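Local coordinates for protein glutathione S-transferase (Agrobacterium tumefaciens, PDB 2YCD) that probably conjugates glutathione to electrophilic compounds and binds S-(p-nitrobenzyl)glutathione next to its two-domain interface, at residues I19-R24 and Y49-L54; S25-R30 and D218-V223; R34-R39 and K214-A219. One frame throughout, in Å; residues are numbered along the deposited sequence.

Interaction 1 (I19-R24 and Y49-L54). With GTB (S-(p-nitrobenzyl)glutathione), chain B.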
loop_
_atom_site.group_PDB
_atom_site.type_symbol
_atom_site.label_atom_id
_atom_site.label_comp_id
_atom_site.label_asym_id
_atom_site.label_seq_id
_atom_site.Cartn_x
_atom_site.Cartn_y
_atom_site.Cartn_z
ATOM N N ILE A 19 -15.712 14.090 -2.128
ATOM C CA ILE A 19 -14.792 13.158 -2.764
ATOM C C ILE A 19 -14.951 13.153 -4.276
ATOM O O ILE A 19 -16.051 13.362 -4.802
ATOM C CB ILE A 19 -14.939 11.745 -2.202
ATOM C CG1 ILE A 19 -16.267 11.140 -2.609
ATOM C CG2 ILE A 19 -14.752 11.760 -0.664
ATOM C CD1 ILE A 19 -16.410 9.684 -2.175
ATOM N N THR A 20 -13.859 12.950 -4.988
ATOM C CA THR A 20 -13.950 12.861 -6.444
ATOM C C THR A 20 -14.180 11.424 -6.882
ATOM O O THR A 20 -13.659 10.472 -6.272
ATOM C CB THR A 20 -12.699 13.405 -7.136
ATOM O OG1 THR A 20 -11.546 12.761 -6.569
ATOM C CG2 THR A 20 -12.586 14.936 -6.975
ATOM N N VAL A 21 -14.976 11.272 -7.938
ATOM C CA VAL A 21 -15.398 9.964 -8.448
ATOM C C VAL A 21 -15.500 10.062 -9.968
ATOM O O VAL A 21 -15.529 11.168 -10.507
ATOM C CB VAL A 21 -16.776 9.531 -7.881
ATOM C CG1 VAL A 21 -16.772 9.586 -6.350
ATOM C CG2 VAL A 21 -17.914 10.395 -8.456
ATOM N N PHE A 22 -15.519 8.925 -10.659
ATOM C CA PHE A 22 -15.739 8.933 -12.110
ATOM C C PHE A 22 -17.157 9.417 -12.418
ATOM O O PHE A 22 -18.123 8.981 -11.789
ATOM C CB PHE A 22 -15.628 7.521 -12.709
ATOM C CG PHE A 22 -14.234 6.951 -12.774
ATOM C CD1 PHE A 22 -13.309 7.425 -13.694
ATOM C CD2 PHE A 22 -13.891 5.871 -11.977
ATOM C CE1 PHE A 22 -12.041 6.862 -13.784
ATOM C CE2 PHE A 22 -12.624 5.303 -12.049
ATOM C CZ PHE A 22 -11.697 5.794 -12.954
ATOM N N GLU A 23 -17.289 10.290 -13.410
ATOM C CA GLU A 23 -18.605 10.571 -13.977
ATOM C C GLU A 23 -19.185 9.325 -14.650
ATOM O O GLU A 23 -20.359 9.015 -14.473
ATOM C CB GLU A 23 -18.525 11.740 -14.958
ATOM C CG GLU A 23 -19.876 12.207 -15.469
ATOM C CD GLU A 23 -19.752 13.443 -16.330
ATOM O OE1 GLU A 23 -18.923 13.425 -17.262
ATOM O OE2 GLU A 23 -20.466 14.434 -16.064
ATOM N N ARG A 24 -18.358 8.631 -15.426
ATOM C CA ARG A 24 -18.774 7.386 -16.086
ATOM C C ARG A 24 -17.803 6.271 -15.737
ATOM O O ARG A 24 -16.853 6.016 -16.472
ATOM C CB ARG A 24 -18.845 7.581 -17.612
ATOM C CG ARG A 24 -19.928 8.559 -18.048
ATOM C CD ARG A 24 -19.721 8.997 -19.490
ATOM N NE ARG A 24 -20.492 10.192 -19.832
ATOM C CZ ARG A 24 -21.719 10.187 -20.345
ATOM N NH1 ARG A 24 -22.351 9.046 -20.590
ATOM N NH2 ARG A 24 -22.315 11.338 -20.618
ATOM N N TYR A 49 -21.675 13.163 3.107
ATOM C CA TYR A 49 -20.616 13.602 2.213
ATOM C C TYR A 49 -21.191 13.957 0.850
ATOM O O TYR A 49 -22.394 13.735 0.560
ATOM C CB TYR A 49 -19.519 12.524 2.088
ATOM C CG TYR A 49 -19.974 11.267 1.368
ATOM C CD1 TYR A 49 -20.644 10.254 2.045
ATOM C CD2 TYR A 49 -19.738 11.097 0.010
ATOM C CE1 TYR A 49 -21.066 9.095 1.394
ATOM C CE2 TYR A 49 -20.158 9.934 -0.655
ATOM C CZ TYR A 49 -20.837 8.954 0.042
ATOM O OH TYR A 49 -21.248 7.814 -0.619
ATOM N N HIS A 50 -20.330 14.513 0.015
ATOM C CA HIS A 50 -20.694 14.965 -1.316
ATOM C C HIS A 50 -19.704 14.420 -2.318
ATOM O O HIS A 50 -18.587 14.023 -1.945
ATOM C CB HIS A 50 -20.726 16.502 -1.361
ATOM C CG HIS A 50 -21.513 17.091 -0.242
ATOM N ND1 HIS A 50 -22.886 17.209 -0.288
ATOM C CD2 HIS A 50 -21.142 17.503 0.995
ATOM C CE1 HIS A 50 -23.322 17.704 0.852
ATOM N NE2 HIS A 50 -22.282 17.891 1.652
ATOM N N VAL A 51 -20.102 14.382 -3.581
ATOM C CA VAL A 51 -19.191 13.937 -4.623
ATOM C C VAL A 51 -19.042 14.969 -5.723
ATOM O O VAL A 51 -19.955 15.775 -5.982
ATOM C CB VAL A 51 -19.584 12.565 -5.230
ATOM C CG1 VAL A 51 -19.773 11.515 -4.128
ATOM C CG2 VAL A 51 -20.841 12.669 -6.103
ATOM N N ARG A 52 -17.871 14.945 -6.345
ATOM C CA ARG A 52 -17.608 15.714 -7.542
ATOM C C ARG A 52 -17.266 14.726 -8.649
ATOM O O ARG A 52 -16.261 14.017 -8.564
ATOM C CB ARG A 52 -16.458 16.693 -7.298
ATOM C CG ARG A 52 -16.130 17.579 -8.473
ATOM C CD ARG A 52 -15.459 18.880 -8.017
ATOM N NE ARG A 52 -14.216 18.646 -7.288
ATOM C CZ ARG A 52 -13.013 18.632 -7.855
ATOM N NH1 ARG A 52 -12.898 18.835 -9.159
ATOM N NH2 ARG A 52 -11.927 18.415 -7.119
ATOM N N ARG A 53 -18.120 14.663 -9.669
ATOM C CA ARG A 53 -17.936 13.712 -10.761
ATOM C C ARG A 53 -16.984 14.260 -11.815
ATOM O O ARG A 53 -17.140 15.393 -12.277
ATOM C CB ARG A 53 -19.286 13.412 -11.413
ATOM C CG ARG A 53 -20.302 12.733 -10.503
ATOM C CD ARG A 53 -21.674 12.644 -11.188
ATOM N NE ARG A 53 -22.176 13.967 -11.549
ATOM C CZ ARG A 53 -23.123 14.190 -12.457
ATOM N NH1 ARG A 53 -23.684 13.176 -13.110
ATOM N NH2 ARG A 53 -23.507 15.432 -12.716
ATOM N N LEU A 54 -15.996 13.461 -12.199
ATOM C CA LEU A 54 -14.998 13.893 -13.165
ATOM C C LEU A 54 -15.071 13.060 -14.427
ATOM O O LEU A 54 -15.076 11.830 -14.371
ATOM C CB LEU A 54 -13.588 13.765 -12.584
ATOM C CG LEU A 54 -13.317 14.610 -11.335
ATOM C CD1 LEU A 54 -11.872 14.422 -10.902
ATOM C CD2 LEU A 54 -13.612 16.074 -11.632
HETATM N N1 GTB B . -3.242 4.335 -4.818
HETATM C CA1 GTB B . -4.421 5.066 -5.304
HETATM C C1 GTB B . -5.541 4.970 -4.299
HETATM O O11 GTB B . -5.678 3.884 -3.697
HETATM O O12 GTB B . -6.292 5.959 -4.119
HETATM C CB1 GTB B . -4.816 4.495 -6.675
HETATM C CG1 GTB B . -5.949 5.304 -7.302
HETATM C CD1 GTB B . -6.432 4.689 -8.602
HETATM O OE1 GTB B . -5.888 3.674 -9.037
HETATM N N2 GTB B . -7.456 5.299 -9.195
HETATM C CA2 GTB B . -8.040 4.811 -10.445
HETATM C C2 GTB B . -8.121 5.891 -11.480
HETATM O O2 GTB B . -8.378 7.055 -11.182
HETATM C CB2 GTB B . -9.503 4.405 -10.182
HETATM S SG2 GTB B . -9.703 3.012 -9.123
HETATM N N3 GTB B . -7.920 5.503 -12.741
HETATM C CA3 GTB B . -8.021 6.377 -13.898
HETATM C C3 GTB B . -6.704 6.681 -14.551
HETATM O O31 GTB B . -5.671 6.112 -14.146
HETATM O O32 GTB B . -6.727 7.513 -15.487
HETATM C "C'" GTB B . -9.062 1.625 -10.011
HETATM C "C1'" GTB B . -10.134 0.859 -10.741
HETATM C "C2'" GTB B . -10.404 1.139 -12.071
HETATM C "C3'" GTB B . -11.392 0.421 -12.743
HETATM C "C4'" GTB B . -12.100 -0.579 -12.078
HETATM N N41 GTB B . -13.090 -1.310 -12.759
HETATM O O41 GTB B . -13.651 -2.266 -12.228
HETATM O O42 GTB B . -13.374 -0.991 -13.898
HETATM C "C5'" GTB B . -11.816 -0.859 -10.749
HETATM C "C6'" GTB B . -10.828 -0.145 -10.077
HETATM O O HOH W 1 -22.800 10.467 -13.525
HETATM O O HOH W 2 -18.619 16.805 -14.293
HETATM O O HOH W 3 -15.650 9.383 -16.004
#
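Leu54 O is gripped twice: Glu23 N donates to it across 2.9 Å in a nearly straight bond (173° at the hydrogen), arriving well above the carbonyl plane, and a water 3.0 Å from Leu54 O donates a second while accepting from Arg24 N. Behind this pair the strands run parallel, with Ile19 N, Arg52 N, Val21 N and Leu54 N donating in turn to His50 O, Ile19 O, Arg52 O and Val21 O. Ile19 O also receives the CA-H of Val51, with Val51 CA 3.2 Å away. These are the two strands of a beta-alpha-beta unit in the thioredoxin-like domain of the glutathione transferase fold, joined in sequence by helix 35-45. On one face of the sheet Thr20 CG2 sits over the guanidinium of Arg52, 3.5 Å from Arg52 NH2 and toward the rim of the plane; Tyr67 adds a cation-pi contact to Arg52, and Thr20 OG1 bonds to Ser75 N. On the other face aliphatic groups meet: Ile19 CG1 and Val51 CG1 lie side by side at 3.8 Å, and Val21 CG2 reaches the aliphatic CG of Arg53 at 3.9 Å. At the C-terminal end of the two segments Glu23 OE2 and Arg53 NH1, 4.5 Å apart, feel each other only as charges, since the carboxylate lies off the guanidinium plane; a water links Glu23 O to Arg53 NH1. Phe22 turns away from the partner strand, placing CE2 3.7 Å from CB2 of the glutathione conjugate.

Interaction 2 (S25-R30 and D218-V223). With GTB (S-(p-nitrobenzyl)glutathione), chain B.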
loop_
_atom_site.group_PDB
_atom_site.type_symbol
_atom_site.label_atom_id
_atom_site.label_comp_id
_atom_site.label_asym_id
_atom_site.label_seq_id
_atom_site.Cartn_x
_atom_site.Cartn_y
_atom_site.Cartn_z
ATOM N N SER A 25 -18.044 5.602 -14.609
ATOM C CA SER A 25 -17.097 4.607 -14.116
ATOM C C SER A 25 -16.960 3.412 -15.048
ATOM O O SER A 25 -17.951 2.916 -15.576
ATOM C CB SER A 25 -17.500 4.110 -12.738
ATOM O OG SER A 25 -16.511 3.230 -12.248
ATOM N N PRO A 26 -15.719 2.941 -15.235
ATOM C CA PRO A 26 -15.482 1.782 -16.103
ATOM C C PRO A 26 -15.867 0.460 -15.436
ATOM O O PRO A 26 -15.655 -0.598 -16.021
ATOM C CB PRO A 26 -13.973 1.845 -16.367
ATOM C CG PRO A 26 -13.405 2.576 -15.181
ATOM C CD PRO A 26 -14.470 3.575 -14.780
ATOM N N ASP A 27 -16.439 0.511 -14.237
ATOM C CA ASP A 27 -16.764 -0.712 -13.505
ATOM C C ASP A 27 -18.182 -1.254 -13.714
ATOM O O ASP A 27 -18.565 -2.249 -13.093
ATOM C CB ASP A 27 -16.459 -0.560 -12.004
ATOM C CG ASP A 27 -17.466 0.315 -11.268
ATOM O OD1 ASP A 27 -18.334 0.931 -11.906
ATOM O OD2 ASP A 27 -17.379 0.379 -10.032
ATOM N N GLY A 28 -18.957 -0.626 -14.596
ATOM C CA GLY A 28 -20.297 -1.103 -14.897
ATOM C C GLY A 28 -21.299 -0.945 -13.757
ATOM O O GLY A 28 -22.347 -1.583 -13.762
ATOM N N GLY A 29 -20.980 -0.098 -12.787
ATOM C CA GLY A 29 -21.865 0.120 -11.657
ATOM C C GLY A 29 -21.677 -0.896 -10.542
ATOM O O GLY A 29 -22.512 -0.991 -9.650
ATOM N N ARG A 30 -20.570 -1.633 -10.582
ATOM C CA ARG A 30 -20.348 -2.719 -9.638
ATOM C C ARG A 30 -19.626 -2.303 -8.362
ATOM O O ARG A 30 -19.343 -3.148 -7.520
ATOM C CB ARG A 30 -19.592 -3.874 -10.305
ATOM C CG ARG A 30 -20.382 -4.546 -11.452
ATOM C CD ARG A 30 -19.552 -5.617 -12.167
ATOM N NE ARG A 30 -18.385 -5.052 -12.841
ATOM C CZ ARG A 30 -17.260 -5.720 -13.077
ATOM N NH1 ARG A 30 -17.146 -6.991 -12.706
ATOM N NH2 ARG A 30 -16.247 -5.117 -13.683
ATOM N N ASP A 218 -25.283 1.725 -3.220
ATOM C CA ASP A 218 -26.409 2.358 -3.915
ATOM C C ASP A 218 -26.024 3.750 -4.407
ATOM O O ASP A 218 -26.485 4.203 -5.462
ATOM C CB ASP A 218 -27.638 2.455 -3.008
ATOM C CG ASP A 218 -28.288 1.102 -2.736
ATOM O OD1 ASP A 218 -27.868 0.088 -3.331
ATOM O OD2 ASP A 218 -29.215 1.078 -1.905
ATOM N N ALA A 219 -25.171 4.446 -3.656
ATOM C CA ALA A 219 -24.758 5.774 -4.076
ATOM C C ALA A 219 -23.846 5.762 -5.300
ATOM O O ALA A 219 -24.031 6.576 -6.216
ATOM C CB ALA A 219 -24.141 6.559 -2.900
ATOM N N GLN A 220 -22.873 4.852 -5.362
ATOM C CA GLN A 220 -22.056 4.776 -6.570
ATOM C C GLN A 220 -22.914 4.321 -7.763
ATOM O O GLN A 220 -22.713 4.773 -8.888
ATOM C CB GLN A 220 -20.798 3.906 -6.370
ATOM C CG GLN A 220 -21.045 2.425 -6.042
ATOM C CD GLN A 220 -21.313 1.574 -7.279
ATOM O OE1 GLN A 220 -20.694 1.768 -8.332
ATOM N NE2 GLN A 220 -22.212 0.595 -7.142
ATOM N N LEU A 221 -23.898 3.472 -7.501
ATOM C CA LEU A 221 -24.755 2.970 -8.574
ATOM C C LEU A 221 -25.600 4.119 -9.133
ATOM O O LEU A 221 -25.805 4.196 -10.348
ATOM C CB LEU A 221 -25.610 1.796 -8.069
ATOM C CG LEU A 221 -26.594 1.186 -9.073
ATOM C CD1 LEU A 221 -25.878 0.652 -10.304
ATOM C CD2 LEU A 221 -27.398 0.080 -8.395
ATOM N N ALA A 222 -26.035 5.037 -8.265
ATOM C CA ALA A 222 -26.834 6.194 -8.689
ATOM C C ALA A 222 -26.029 7.136 -9.576
ATOM O O ALA A 222 -26.574 7.752 -10.486
ATOM C CB ALA A 222 -27.381 6.943 -7.489
ATOM N N VAL A 223 -24.733 7.273 -9.308
ATOM C CA VAL A 223 -23.883 8.051 -10.187
ATOM C C VAL A 223 -23.843 7.383 -11.561
ATOM O O VAL A 223 -23.952 8.054 -12.583
ATOM C CB VAL A 223 -22.435 8.205 -9.625
ATOM C CG1 VAL A 223 -21.529 8.873 -10.666
ATOM C CG2 VAL A 223 -22.463 9.025 -8.357
HETATM N N1 GTB B . -3.242 4.335 -4.818
HETATM C CA1 GTB B . -4.421 5.066 -5.304
HETATM C C1 GTB B . -5.541 4.970 -4.299
HETATM O O11 GTB B . -5.678 3.884 -3.697
HETATM O O12 GTB B . -6.292 5.959 -4.119
HETATM C CB1 GTB B . -4.816 4.495 -6.675
HETATM C CG1 GTB B . -5.949 5.304 -7.302
HETATM C CD1 GTB B . -6.432 4.689 -8.602
HETATM O OE1 GTB B . -5.888 3.674 -9.037
HETATM N N2 GTB B . -7.456 5.299 -9.195
HETATM C CA2 GTB B . -8.040 4.811 -10.445
HETATM C C2 GTB B . -8.121 5.891 -11.480
HETATM O O2 GTB B . -8.378 7.055 -11.182
HETATM C CB2 GTB B . -9.503 4.405 -10.182
HETATM S SG2 GTB B . -9.703 3.012 -9.123
HETATM N N3 GTB B . -7.920 5.503 -12.741
HETATM C CA3 GTB B . -8.021 6.377 -13.898
HETATM C C3 GTB B . -6.704 6.681 -14.551
HETATM O O31 GTB B . -5.671 6.112 -14.146
HETATM O O32 GTB B . -6.727 7.513 -15.487
HETATM C "C'" GTB B . -9.062 1.625 -10.011
HETATM C "C1'" GTB B . -10.134 0.859 -10.741
HETATM C "C2'" GTB B . -10.404 1.139 -12.071
HETATM C "C3'" GTB B . -11.392 0.421 -12.743
HETATM C "C4'" GTB B . -12.100 -0.579 -12.078
HETATM N N41 GTB B . -13.090 -1.310 -12.759
HETATM O O41 GTB B . -13.651 -2.266 -12.228
HETATM O O42 GTB B . -13.374 -0.991 -13.898
HETATM C "C5'" GTB B . -11.816 -0.859 -10.749
HETATM C "C6'" GTB B . -10.828 -0.145 -10.077
HETATM O O HOH W 4 -18.483 2.975 -9.576
#
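The nitro group of the bound S-(p-nitrobenzyl)glutathione ends against the 25-30 loop, its O41 3.3 Å from Asp27 CB and its O42 3.1 Å from Pro26 O, while Pro26 CG lies beside the nitrophenyl ring. Asp27 is kept in place from several sides. Its CG takes the crowded position between backbone N and carbonyl carbon (chi1 74°), which turns the carboxylate back over its own loop: Gly29 N donates to Asp27 OD1 at 3.0 Å from above the carboxylate plane, closing an Asx turn, and Ser25 OG adds a weak bond to the same oxygen. OD2 accepts from Leu32 N. Asp27 O takes both Arg30 N and Arg30 NE, the latter at 2.8 Å and nearly in the guanidinium plane, so the Arg30 side chain folds back on the turn. The loop, a type I turn (Ser25 to Gly28) overlapping a type I' turn (Asp27 to Arg30), connects strand 18-22 to helix 35-45 of the thioredoxin-like domain, and here it meets helix 211-225 at the C-terminal end of the chain. Gly29, with a positive phi of 85°, passes close to that helix, and Gln220 NE2 donates to Gly29 O at 3.0 Å, the acceptor in the amide plane but the donor far above the carbonyl plane. Gln220 is bent at chi2 to reach it, and Phe217 O also accepts from NE2. Between the obliquely crossed Asp27 and Gln220 a water stands 2.9 Å from Asp27 OD2 and 2.8 Å from Gln220 OE1. Leu221 CD1 also comes to Gly29 O.

Interaction 3 (R34-R39 and K214-A219); sequences RDMPVR and KRAFDA. With GTB (S-(p-nitrobenzyl)glutathione), chain B.
Helix 35-45, the connecting helix of the beta-alpha-beta unit in the thioredoxin-like domain, packs here on helix 211-225 from the C-terminal part of the chain, a helix-helix seam of the two-domain glutathione transferase fold. The short axes come within 9.1 Å and cross at 136°, nearer antiparallel than parallel. Closest approach of the backbones is at Arg39 and Ala216, where the small alanine lets CB meet Arg39 CB at 3.7 Å. From there the Arg39 chain runs extended along the partner helix and lays one face of its guanidinium over the backbone of Ala219, with NH1 3.4 Å from Ala219 CB. What fixes its rotation is Asp35, one turn earlier: Arg39 NE donates at 2.9 Å to the anti lone pair of Asp35 OD2, which lies in the guanidinium plane, while Arg39 NH1 bonds to Tyr49 OH. Arg39 is buried, and the Asp35 carboxylate probably balances its charge. Met36 makes the second part of the contact; with CG anti to the backbone N and a bend at chi2, its CE reaches Ala216 CB and Phe217 CB, 3.9 Å from each, and lies at the edge of the Phe217 ring. Within helix 211-225 Lys214 NZ pairs with Asp218 OD2 at 3.1 Å, whereas Arg215 bridges the two helices through a salt bridge to Glu43. Just before the N-terminal end of helix 35-45, Arg34 stretches past the ligand, CG 3.5 Å from the glutathione sulfur SG2 of GTB, with NH1 salt-bridged to Glu123. Strand 18-22 meets helix 35-45 through Ile19 and Val21, helix 176-185 touches Met36 and Pro37, and Asn120 of the second subunit packs on Arg34.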
loop_
_atom_site.group_PDB
_atom_site.type_symbol
_atom_site.label_atom_id
_atom_site.label_comp_id
_atom_site.label_asym_id
_atom_site.label_seq_id
_atom_site.Cartn_x
_atom_site.Cartn_y
_atom_site.Cartn_z
ATOM N N ARG A 34 -12.038 2.875 -6.588
ATOM C CA ARG A 34 -11.474 3.123 -5.258
ATOM C C ARG A 34 -12.187 4.189 -4.429
ATOM O O ARG A 34 -11.833 4.416 -3.277
ATOM C CB ARG A 34 -9.968 3.393 -5.338
ATOM C CG ARG A 34 -9.187 2.166 -5.792
ATOM C CD ARG A 34 -7.728 2.514 -6.012
ATOM N NE ARG A 34 -6.949 1.408 -6.576
ATOM C CZ ARG A 34 -6.245 0.536 -5.859
ATOM N NH1 ARG A 34 -6.223 0.621 -4.533
ATOM N NH2 ARG A 34 -5.560 -0.424 -6.469
ATOM N N ASP A 35 -13.213 4.819 -4.995
ATOM C CA ASP A 35 -14.105 5.639 -4.172
ATOM C C ASP A 35 -14.949 4.750 -3.245
ATOM O O ASP A 35 -15.397 5.199 -2.192
ATOM C CB ASP A 35 -15.032 6.505 -5.039
ATOM C CG ASP A 35 -15.922 5.676 -5.960
ATOM O OD1 ASP A 35 -15.380 4.941 -6.816
ATOM O OD2 ASP A 35 -17.161 5.731 -5.838
ATOM N N MET A 36 -15.154 3.488 -3.609
ATOM C CA MET A 36 -16.052 2.643 -2.830
ATOM C C MET A 36 -15.627 2.461 -1.356
ATOM O O MET A 36 -16.456 2.617 -0.452
ATOM C CB MET A 36 -16.269 1.304 -3.526
ATOM C CG MET A 36 -17.226 0.404 -2.783
ATOM S SD MET A 36 -18.945 1.022 -2.750
ATOM C CE MET A 36 -19.607 -0.238 -1.680
ATOM N N PRO A 37 -14.345 2.136 -1.093
ATOM C CA PRO A 37 -13.977 1.990 0.328
ATOM C C PRO A 37 -14.124 3.292 1.094
ATOM O O PRO A 37 -14.455 3.262 2.276
ATOM C CB PRO A 37 -12.500 1.533 0.290
ATOM C CG PRO A 37 -12.043 1.815 -1.153
ATOM C CD PRO A 37 -13.290 1.631 -1.989
ATOM N N VAL A 38 -13.892 4.432 0.439
ATOM C CA VAL A 38 -14.081 5.726 1.087
ATOM C C VAL A 38 -15.570 5.969 1.424
ATOM O O VAL A 38 -15.897 6.368 2.537
ATOM C CB VAL A 38 -13.532 6.854 0.184
ATOM C CG1 VAL A 38 -13.858 8.222 0.784
ATOM C CG2 VAL A 38 -12.013 6.688 -0.010
ATOM N N ARG A 39 -16.459 5.757 0.455
ATOM C CA ARG A 39 -17.900 5.880 0.680
ATOM C C ARG A 39 -18.340 4.966 1.818
ATOM O O ARG A 39 -19.142 5.367 2.680
ATOM C CB ARG A 39 -18.663 5.500 -0.586
ATOM C CG ARG A 39 -18.489 6.441 -1.778
ATOM C CD ARG A 39 -19.283 5.845 -2.938
ATOM N NE ARG A 39 -19.327 6.633 -4.172
ATOM C CZ ARG A 39 -20.248 7.566 -4.414
ATOM N NH1 ARG A 39 -21.118 7.932 -3.472
ATOM N NH2 ARG A 39 -20.262 8.177 -5.588
ATOM N N LYS A 214 -24.350 -1.225 1.775
ATOM C CA LYS A 214 -25.445 -1.033 0.835
ATOM C C LYS A 214 -25.672 0.446 0.553
ATOM O O LYS A 214 -25.939 0.821 -0.593
ATOM C CB LYS A 214 -26.731 -1.681 1.359
ATOM C CG LYS A 214 -27.928 -1.391 0.463
ATOM C CD LYS A 214 -29.140 -2.227 0.824
ATOM C CE LYS A 214 -30.322 -1.857 -0.058
ATOM N NZ LYS A 214 -29.931 -1.873 -1.500
ATOM N N ARG A 215 -25.563 1.294 1.574
ATOM C CA ARG A 215 -25.737 2.729 1.325
ATOM C C ARG A 215 -24.648 3.257 0.393
ATOM O O ARG A 215 -24.907 4.040 -0.519
ATOM C CB ARG A 215 -25.790 3.539 2.629
ATOM C CG ARG A 215 -27.036 3.275 3.495
ATOM C CD ARG A 215 -27.160 4.227 4.666
ATOM N NE ARG A 215 -26.032 4.195 5.593
ATOM C CZ ARG A 215 -25.950 3.420 6.672
ATOM N NH1 ARG A 215 -26.931 2.583 6.982
ATOM N NH2 ARG A 215 -24.884 3.490 7.468
ATOM N N ALA A 216 -23.411 2.837 0.618
ATOM C CA ALA A 216 -22.317 3.235 -0.272
ATOM C C ALA A 216 -22.494 2.681 -1.681
ATOM O O ALA A 216 -22.298 3.392 -2.651
ATOM C CB ALA A 216 -20.977 2.807 0.319
ATOM N N PHE A 217 -22.870 1.413 -1.784
ATOM C CA PHE A 217 -23.040 0.773 -3.078
ATOM C C PHE A 217 -24.160 1.440 -3.874
ATOM O O PHE A 217 -24.014 1.694 -5.072
ATOM C CB PHE A 217 -23.333 -0.723 -2.895
ATOM C CG PHE A 217 -23.378 -1.485 -4.192
ATOM C CD1 PHE A 217 -24.548 -1.553 -4.934
ATOM C CD2 PHE A 217 -22.243 -2.124 -4.661
ATOM C CE1 PHE A 217 -24.574 -2.252 -6.144
ATOM C CE2 PHE A 217 -22.270 -2.814 -5.859
ATOM C CZ PHE A 217 -23.434 -2.879 -6.593
ATOM N N ASP A 218 -25.283 1.725 -3.220
ATOM C CA ASP A 218 -26.409 2.358 -3.915
ATOM C C ASP A 218 -26.024 3.750 -4.407
ATOM O O ASP A 218 -26.485 4.203 -5.462
ATOM C CB ASP A 218 -27.638 2.455 -3.008
ATOM C CG ASP A 218 -28.288 1.102 -2.736
ATOM O OD1 ASP A 218 -27.868 0.088 -3.331
ATOM O OD2 ASP A 218 -29.215 1.078 -1.905
ATOM N N ALA A 219 -25.171 4.446 -3.656
ATOM C CA ALA A 219 -24.758 5.774 -4.076
ATOM C C ALA A 219 -23.846 5.762 -5.300
ATOM O O ALA A 219 -24.031 6.576 -6.216
ATOM C CB ALA A 219 -24.141 6.559 -2.900
HETATM N N1 GTB B . -3.242 4.335 -4.818
HETATM C CA1 GTB B . -4.421 5.066 -5.304
HETATM C C1 GTB B . -5.541 4.970 -4.299
HETATM O O11 GTB B . -5.678 3.884 -3.697
HETATM O O12 GTB B . -6.292 5.959 -4.119
HETATM C CB1 GTB B . -4.816 4.495 -6.675
HETATM C CG1 GTB B . -5.949 5.304 -7.302
HETATM C CD1 GTB B . -6.432 4.689 -8.602
HETATM O OE1 GTB B . -5.888 3.674 -9.037
HETATM N N2 GTB B . -7.456 5.299 -9.195
HETATM C CA2 GTB B . -8.040 4.811 -10.445
HETATM C C2 GTB B . -8.121 5.891 -11.480
HETATM O O2 GTB B . -8.378 7.055 -11.182
HETATM C CB2 GTB B . -9.503 4.405 -10.182
HETATM S SG2 GTB B . -9.703 3.012 -9.123
HETATM N N3 GTB B . -7.920 5.503 -12.741
HETATM C CA3 GTB B . -8.021 6.377 -13.898
HETATM C C3 GTB B . -6.704 6.681 -14.551
HETATM O O31 GTB B . -5.671 6.112 -14.146
HETATM O O32 GTB B . -6.727 7.513 -15.487
HETATM C "C'" GTB B . -9.062 1.625 -10.011
HETATM C "C1'" GTB B . -10.134 0.859 -10.741
HETATM C "C2'" GTB B . -10.404 1.139 -12.071
HETATM C "C3'" GTB B . -11.392 0.421 -12.743
HETATM C "C4'" GTB B . -12.100 -0.579 -12.078
HETATM N N41 GTB B . -13.090 -1.310 -12.759
HETATM O O41 GTB B . -13.651 -2.266 -12.228
HETATM O O42 GTB B . -13.374 -0.991 -13.898
HETATM C "C5'" GTB B . -11.816 -0.859 -10.749
HETATM C "C6'" GTB B . -10.828 -0.145 -10.077
#

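Overall arrangement
The three contacts cluster on one side of the chain's centre, interactions 1 and 2 and likewise 1 and 3 about 11 Å apart between centres, interactions 2 and 3 about 9 Å. Along the chain come 19-24, 25-30, 34-39 and 49-54, all within one beta-alpha-beta unit and its loop, and then, far later, helix 211-225, which carries the second segments of interactions 2 and 3, two contacts with Asp218 and Ala219 in common. Val223 packs on Phe22 and Arg53 of interaction 1 and on Arg39 of interaction 3. The C-terminal helix thus rests on strand, loop and helix together, while Phe22, Pro26, Asp27 and Arg34 all line the pocket of the bound glutathione conjugate.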